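Local coordinates for acyl-CoA dehydrogenase domain protein Tcur3483 (Thermomonospora curvata, PDB 6WY9) that binds a flavin adenine dinucleotide cofactor and probably oxidises CH-CH groups of its substrate, as in the acyl-CoA dehydrogenase family, at residues V141-Y146 with D185-A190. Sequence-based numbering, arbitrary orientation.
Sequences VFAIGY and DYIWLA. With FDA (dihydroflavine-adenine dinucleotide), chain C.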
ATOM      1  N   VAL A 141     -31.236 -24.962 -13.266  1.00 61.07           N
ATOM      2  CA  VAL A 141     -30.016 -24.256 -12.896  1.00 59.50           C
ATOM      3  C   VAL A 141     -29.123 -24.157 -14.124  1.00 57.29           C
ATOM      4  O   VAL A 141     -29.072 -25.084 -14.941  1.00 58.73           O
ATOM      5  CB  VAL A 141     -29.282 -24.937 -11.718  1.00 60.08           C
ATOM      6  CG1 VAL A 141     -27.827 -24.419 -11.588  1.00 57.63           C
ATOM      7  CG2 VAL A 141     -30.050 -24.710 -10.400  1.00 62.04           C
ATOM      8  N   PHE A 142     -28.447 -23.013 -14.264  1.00 54.52           N
ATOM      9  CA  PHE A 142     -27.590 -22.691 -15.392  1.00 51.91           C
ATOM     10  C   PHE A 142     -26.148 -22.616 -14.940  1.00 50.80           C
ATOM     11  O   PHE A 142     -25.865 -22.268 -13.795  1.00 49.61           O
ATOM     12  CB  PHE A 142     -27.943 -21.340 -16.024  1.00 52.95           C
ATOM     13  CG  PHE A 142     -29.010 -21.413 -17.109  1.00 57.19           C
ATOM     14  CD1 PHE A 142     -30.343 -21.513 -16.773  1.00 60.56           C
ATOM     15  CD2 PHE A 142     -28.668 -21.355 -18.469  1.00 58.61           C
ATOM     16  CE1 PHE A 142     -31.335 -21.578 -17.770  1.00 63.53           C
ATOM     17  CE2 PHE A 142     -29.647 -21.410 -19.464  1.00 61.14           C
ATOM     18  CZ  PHE A 142     -30.988 -21.522 -19.099  1.00 64.54           C
ATOM     19  N   ALA A 143     -25.231 -22.887 -15.863  1.00 50.56           N
ATOM     20  CA  ALA A 143     -23.821 -22.616 -15.640  1.00 49.76           C
ATOM     21  C   ALA A 143     -23.316 -21.725 -16.777  1.00 50.34           C
ATOM     22  O   ALA A 143     -23.850 -21.754 -17.890  1.00 51.19           O
ATOM     23  CB  ALA A 143     -23.026 -23.945 -15.512  1.00 48.73           C
ATOM     24  N   ILE A 144     -22.310 -20.889 -16.487  1.00 48.11           N
ATOM     25  CA  ILE A 144     -21.813 -19.908 -17.456  1.00 46.66           C
ATOM     26  C   ILE A 144     -20.649 -20.509 -18.235  1.00 46.58           C
ATOM     27  O   ILE A 144     -19.602 -20.835 -17.655  1.00 44.43           O
ATOM     28  CB  ILE A 144     -21.358 -18.599 -16.784  1.00 47.06           C
ATOM     29  CG1 ILE A 144     -22.482 -17.908 -16.008  1.00 47.18           C
ATOM     30  CG2 ILE A 144     -20.856 -17.643 -17.889  1.00 47.39           C
ATOM     31  CD1 ILE A 144     -23.679 -17.535 -16.883  1.00 49.42           C
ATOM     32  N   GLY A 145     -20.787 -20.565 -19.552  1.00 46.28           N
ATOM     33  CA  GLY A 145     -19.731 -21.091 -20.396  1.00 46.84           C
ATOM     34  C   GLY A 145     -19.029 -20.027 -21.221  1.00 47.35           C
ATOM     35  O   GLY A 145     -19.288 -19.914 -22.423  1.00 47.84           O
ATOM     36  N   TYR A 146     -18.152 -19.224 -20.597  1.00 46.08           N
ATOM     37  CA  TYR A 146     -17.393 -18.211 -21.338  1.00 46.17           C
ATOM     38  C   TYR A 146     -15.949 -18.637 -21.592  1.00 44.97           C
ATOM     39  O   TYR A 146     -15.516 -18.794 -22.749  1.00 46.51           O
ATOM     40  CB  TYR A 146     -17.400 -16.888 -20.570  1.00 45.65           C
ATOM     41  CG  TYR A 146     -18.739 -16.196 -20.500  1.00 47.55           C
ATOM     42  CD1 TYR A 146     -19.780 -16.540 -21.355  1.00 47.77           C
ATOM     43  CD2 TYR A 146     -18.950 -15.190 -19.569  1.00 47.10           C
ATOM     44  CE1 TYR A 146     -20.996 -15.894 -21.268  1.00 50.68           C
ATOM     45  CE2 TYR A 146     -20.133 -14.554 -19.492  1.00 49.36           C
ATOM     46  CZ  TYR A 146     -21.159 -14.904 -20.322  1.00 51.34           C
ATOM     47  OH  TYR A 146     -22.342 -14.216 -20.194  1.00 55.24           O
ATOM     48  N   ASP A 185     -28.457 -27.866 -15.364  1.00 62.14           N
ATOM     49  CA  ASP A 185     -29.244 -28.434 -16.450  1.00 65.72           C
ATOM     50  C   ASP A 185     -28.935 -27.816 -17.804  1.00 64.79           C
ATOM     51  O   ASP A 185     -29.238 -28.439 -18.831  1.00 65.70           O
ATOM     52  CB  ASP A 185     -30.737 -28.247 -16.183  1.00 71.10           C
ATOM     53  CG  ASP A 185     -31.144 -28.726 -14.817  1.00 73.95           C
ATOM     54  OD1 ASP A 185     -31.031 -29.938 -14.545  1.00 75.79           O
ATOM     55  OD2 ASP A 185     -31.556 -27.880 -14.008  1.00 74.58           O
ATOM     56  N   TYR A 186     -28.384 -26.597 -17.833  1.00 61.33           N
ATOM     57  CA  TYR A 186     -28.085 -25.909 -19.086  1.00 59.67           C
ATOM     58  C   TYR A 186     -26.826 -25.066 -18.944  1.00 56.39           C
ATOM     59  O   TYR A 186     -26.557 -24.503 -17.878  1.00 55.11           O
ATOM     60  CB  TYR A 186     -29.217 -24.990 -19.519  1.00 61.38           C
ATOM     61  CG  TYR A 186     -30.520 -25.706 -19.771  1.00 65.34           C
ATOM     62  CD1 TYR A 186     -30.738 -26.398 -20.964  1.00 67.10           C
ATOM     63  CD2 TYR A 186     -31.529 -25.677 -18.827  1.00 67.70           C
ATOM     64  CE1 TYR A 186     -31.933 -27.047 -21.191  1.00 70.70           C
ATOM     65  CE2 TYR A 186     -32.726 -26.315 -19.045  1.00 71.04           C
ATOM     66  CZ  TYR A 186     -32.923 -26.995 -20.227  1.00 72.18           C
ATOM     67  OH  TYR A 186     -34.120 -27.625 -20.428  1.00 75.06           O
ATOM     68  N   ILE A 187     -26.073 -24.969 -20.045  1.00 55.18           N
ATOM     69  CA  ILE A 187     -24.926 -24.079 -20.154  1.00 54.30           C
ATOM     70  C   ILE A 187     -25.347 -22.841 -20.934  1.00 56.27           C
ATOM     71  O   ILE A 187     -25.957 -22.940 -22.012  1.00 59.00           O
ATOM     72  CB  ILE A 187     -23.728 -24.771 -20.838  1.00 51.64           C
ATOM     73  CG1 ILE A 187     -23.516 -26.178 -20.268  1.00 51.42           C
ATOM     74  CG2 ILE A 187     -22.462 -23.948 -20.649  1.00 49.03           C
ATOM     75  CD1 ILE A 187     -23.056 -26.223 -18.782  1.00 49.05           C
ATOM     76  N   TRP A 188     -25.023 -21.673 -20.385  1.00 53.51           N
ATOM     77  CA  TRP A 188     -25.144 -20.407 -21.102  1.00 53.94           C
ATOM     78  C   TRP A 188     -23.834 -20.238 -21.862  1.00 52.91           C
ATOM     79  O   TRP A 188     -22.832 -19.817 -21.292  1.00 50.99           O
ATOM     80  CB  TRP A 188     -25.393 -19.300 -20.098  1.00 52.72           C
ATOM     81  CG  TRP A 188     -25.361 -17.903 -20.530  1.00 53.04           C
ATOM     82  CD1 TRP A 188     -24.276 -17.082 -20.558  1.00 52.49           C
ATOM     83  CD2 TRP A 188     -26.499 -17.091 -20.867  1.00 56.55           C
ATOM     84  NE1 TRP A 188     -24.663 -15.802 -20.913  1.00 54.35           N
ATOM     85  CE2 TRP A 188     -26.020 -15.787 -21.120  1.00 56.94           C
ATOM     86  CE3 TRP A 188     -27.869 -17.347 -20.995  1.00 59.12           C
ATOM     87  CZ2 TRP A 188     -26.860 -14.743 -21.507  1.00 59.99           C
ATOM     88  CZ3 TRP A 188     -28.704 -16.310 -21.371  1.00 62.70           C
ATOM     89  CH2 TRP A 188     -28.196 -15.025 -21.625  1.00 62.87           C
ATOM     90  N   LEU A 189     -23.826 -20.607 -23.150  1.00 53.29           N
ATOM     91  CA  LEU A 189     -22.578 -20.879 -23.862  1.00 53.16           C
ATOM     92  C   LEU A 189     -22.275 -19.798 -24.898  1.00 54.66           C
ATOM     93  O   LEU A 189     -23.064 -19.577 -25.828  1.00 56.38           O
ATOM     94  CB  LEU A 189     -22.614 -22.252 -24.528  1.00 53.80           C
ATOM     95  CG  LEU A 189     -21.289 -22.706 -25.141  1.00 52.65           C
ATOM     96  CD1 LEU A 189     -20.271 -23.035 -24.040  1.00 49.58           C
ATOM     97  CD2 LEU A 189     -21.538 -23.905 -26.050  1.00 53.93           C
ATOM     98  N   ALA A 190     -21.098 -19.163 -24.751  1.00 51.88           N
ATOM     99  CA  ALA A 190     -20.603 -18.176 -25.703  1.00 50.90           C
ATOM    100  C   ALA A 190     -19.833 -18.891 -26.807  1.00 51.57           C
ATOM    101  O   ALA A 190     -18.844 -19.567 -26.523  1.00 49.94           O
ATOM    102  CB  ALA A 190     -19.719 -17.151 -24.998  1.00 48.71           C
TER
HETATM  103  PA  FDA C 401      -5.557 -14.795 -17.953  1.00 36.59           P
HETATM  104  O1A FDA C 401      -4.415 -15.697 -18.298  1.00 37.23           O
HETATM  105  O2A FDA C 401      -6.383 -14.151 -19.079  1.00 35.31           O
HETATM  106  O5B FDA C 401      -4.922 -13.449 -17.144  1.00 38.90           O
HETATM  107  C5B FDA C 401      -4.208 -13.920 -16.033  1.00 37.80           C
HETATM  108  C4B FDA C 401      -3.725 -12.677 -15.262  1.00 38.75           C
HETATM  109  O4B FDA C 401      -3.015 -11.822 -16.280  1.00 38.45           O
HETATM  110  C3B FDA C 401      -4.866 -11.760 -14.818  1.00 37.70           C
HETATM  111  O3B FDA C 401      -5.341 -12.079 -13.563  1.00 36.38           O
HETATM  112  C2B FDA C 401      -4.156 -10.421 -14.728  1.00 38.44           C
HETATM  113  O2B FDA C 401      -3.217 -10.318 -13.590  1.00 38.84           O
HETATM  114  C1B FDA C 401      -3.245 -10.406 -15.994  1.00 38.35           C
HETATM  115  N9A FDA C 401      -3.816  -9.715 -17.149  1.00 38.20           N
HETATM  116  C8A FDA C 401      -4.668 -10.224 -18.149  1.00 37.99           C
HETATM  117  N7A FDA C 401      -4.938  -9.326 -19.089  1.00 37.47           N
HETATM  118  C5A FDA C 401      -4.254  -8.192 -18.705  1.00 36.80           C
HETATM  119  C6A FDA C 401      -4.182  -6.917 -19.286  1.00 36.86           C
HETATM  120  N6A FDA C 401      -4.833  -6.622 -20.428  1.00 35.35           N
HETATM  121  N1A FDA C 401      -3.442  -5.945 -18.710  1.00 36.31           N
HETATM  122  C2A FDA C 401      -2.816  -6.316 -17.554  1.00 37.18           C
HETATM  123  N3A FDA C 401      -2.797  -7.487 -16.873  1.00 35.39           N
HETATM  124  C4A FDA C 401      -3.533  -8.418 -17.501  1.00 37.15           C
HETATM  125  N1  FDA C 401     -15.440 -18.641 -16.271  1.00 42.49           N
HETATM  126  C2  FDA C 401     -16.611 -19.032 -16.954  1.00 44.16           C
HETATM  127  O2  FDA C 401     -16.678 -18.926 -18.198  1.00 45.25           O
HETATM  128  N3  FDA C 401     -17.646 -19.522 -16.166  1.00 43.57           N
HETATM  129  C4  FDA C 401     -17.591 -19.659 -14.759  1.00 41.87           C
HETATM  130  O4  FDA C 401     -18.550 -20.125 -14.157  1.00 40.31           O
HETATM  131  C4X FDA C 401     -16.359 -19.239 -14.146  1.00 41.06           C
HETATM  132  N5  FDA C 401     -16.221 -19.344 -12.762  1.00 40.82           N
HETATM  133  C5X FDA C 401     -14.957 -19.423 -12.243  1.00 38.59           C
HETATM  134  C6  FDA C 401     -14.737 -19.925 -11.013  1.00 38.91           C
HETATM  135  C7  FDA C 401     -13.409 -20.011 -10.527  1.00 39.36           C
HETATM  136  C7M FDA C 401     -13.220 -20.551  -9.229  1.00 39.63           C
HETATM  137  C8  FDA C 401     -12.354 -19.582 -11.243  1.00 40.08           C
HETATM  138  C8M FDA C 401     -10.970 -19.661 -10.734  1.00 40.97           C
HETATM  139  C9  FDA C 401     -12.577 -19.035 -12.495  1.00 39.73           C
HETATM  140  C9A FDA C 401     -13.875 -18.972 -12.993  1.00 39.07           C
HETATM  141  N10 FDA C 401     -14.124 -18.419 -14.260  1.00 40.09           N
HETATM  142  C10 FDA C 401     -15.328 -18.770 -14.879  1.00 42.37           C
HETATM  143  C1' FDA C 401     -12.965 -18.041 -15.117  1.00 40.26           C
HETATM  144  C2' FDA C 401     -12.616 -16.531 -14.993  1.00 41.26           C
HETATM  145  O2' FDA C 401     -13.543 -15.776 -15.613  1.00 41.20           O
HETATM  146  C3' FDA C 401     -11.171 -16.423 -15.661  1.00 40.33           C
HETATM  147  O3' FDA C 401     -10.195 -17.045 -14.850  1.00 37.90           O
HETATM  148  C4' FDA C 401     -10.820 -14.971 -15.948  1.00 41.52           C
HETATM  149  O4' FDA C 401     -11.646 -14.544 -16.977  1.00 43.24           O
HETATM  150  C5' FDA C 401      -9.301 -14.886 -16.257  1.00 42.98           C
HETATM  151  O5' FDA C 401      -9.061 -15.635 -17.412  1.00 40.99           O
HETATM  152  P   FDA C 401      -7.690 -16.508 -17.213  1.00 38.70           P
HETATM  153  O1P FDA C 401      -7.923 -17.307 -16.023  1.00 37.94           O
HETATM  154  O2P FDA C 401      -7.402 -17.181 -18.546  1.00 40.06           O
HETATM  155  O3P FDA C 401      -6.445 -15.479 -16.830  1.00 36.40           O
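Ala143 and Gly145 reach across to strand 186-192 through both backbone N and O, the ladder that defines a parallel pair. Ala143 N meets Tyr186 O, and Ala143 O receives Trp188 N at 2.8 Å, almost straight at 171°. Gly145 N binds Trp188 O, and Gly145 O takes Ala190 N. At the start of both segments Asp185 OD2 accepts Val141 N (3.0 Å) on its anti side while also bridging to Arg63.

Among apolar contacts, Tyr186 CB sits over one face of the Phe142 ring, 3.9 Å from its centroid, a CH-pi contact. Further along the same sheet face, Ile144 CD1 lies 3.8 Å from Trp188 CD1. The Trp188 indole runs beside Tyr146, its CG turned away from the backbone N (chi1 171°), and the rings meet rim to rim, Tyr146 CE1 3.6 Å from Trp188 CD1. A leucine in place of Tyr146 has no ring to reach along the indole, which would probably open a gap beside Trp188 CD1 and leave the indole freer to shift.

The cofactor is met by backbone: flavin N3 donates to Ile144 O and flavin O2 accepts Tyr146 N, each at 2.8 Å. The strand thus presents its end to the flavin pyrimidine edge, as in the middle beta domain of acyl-CoA dehydrogenases.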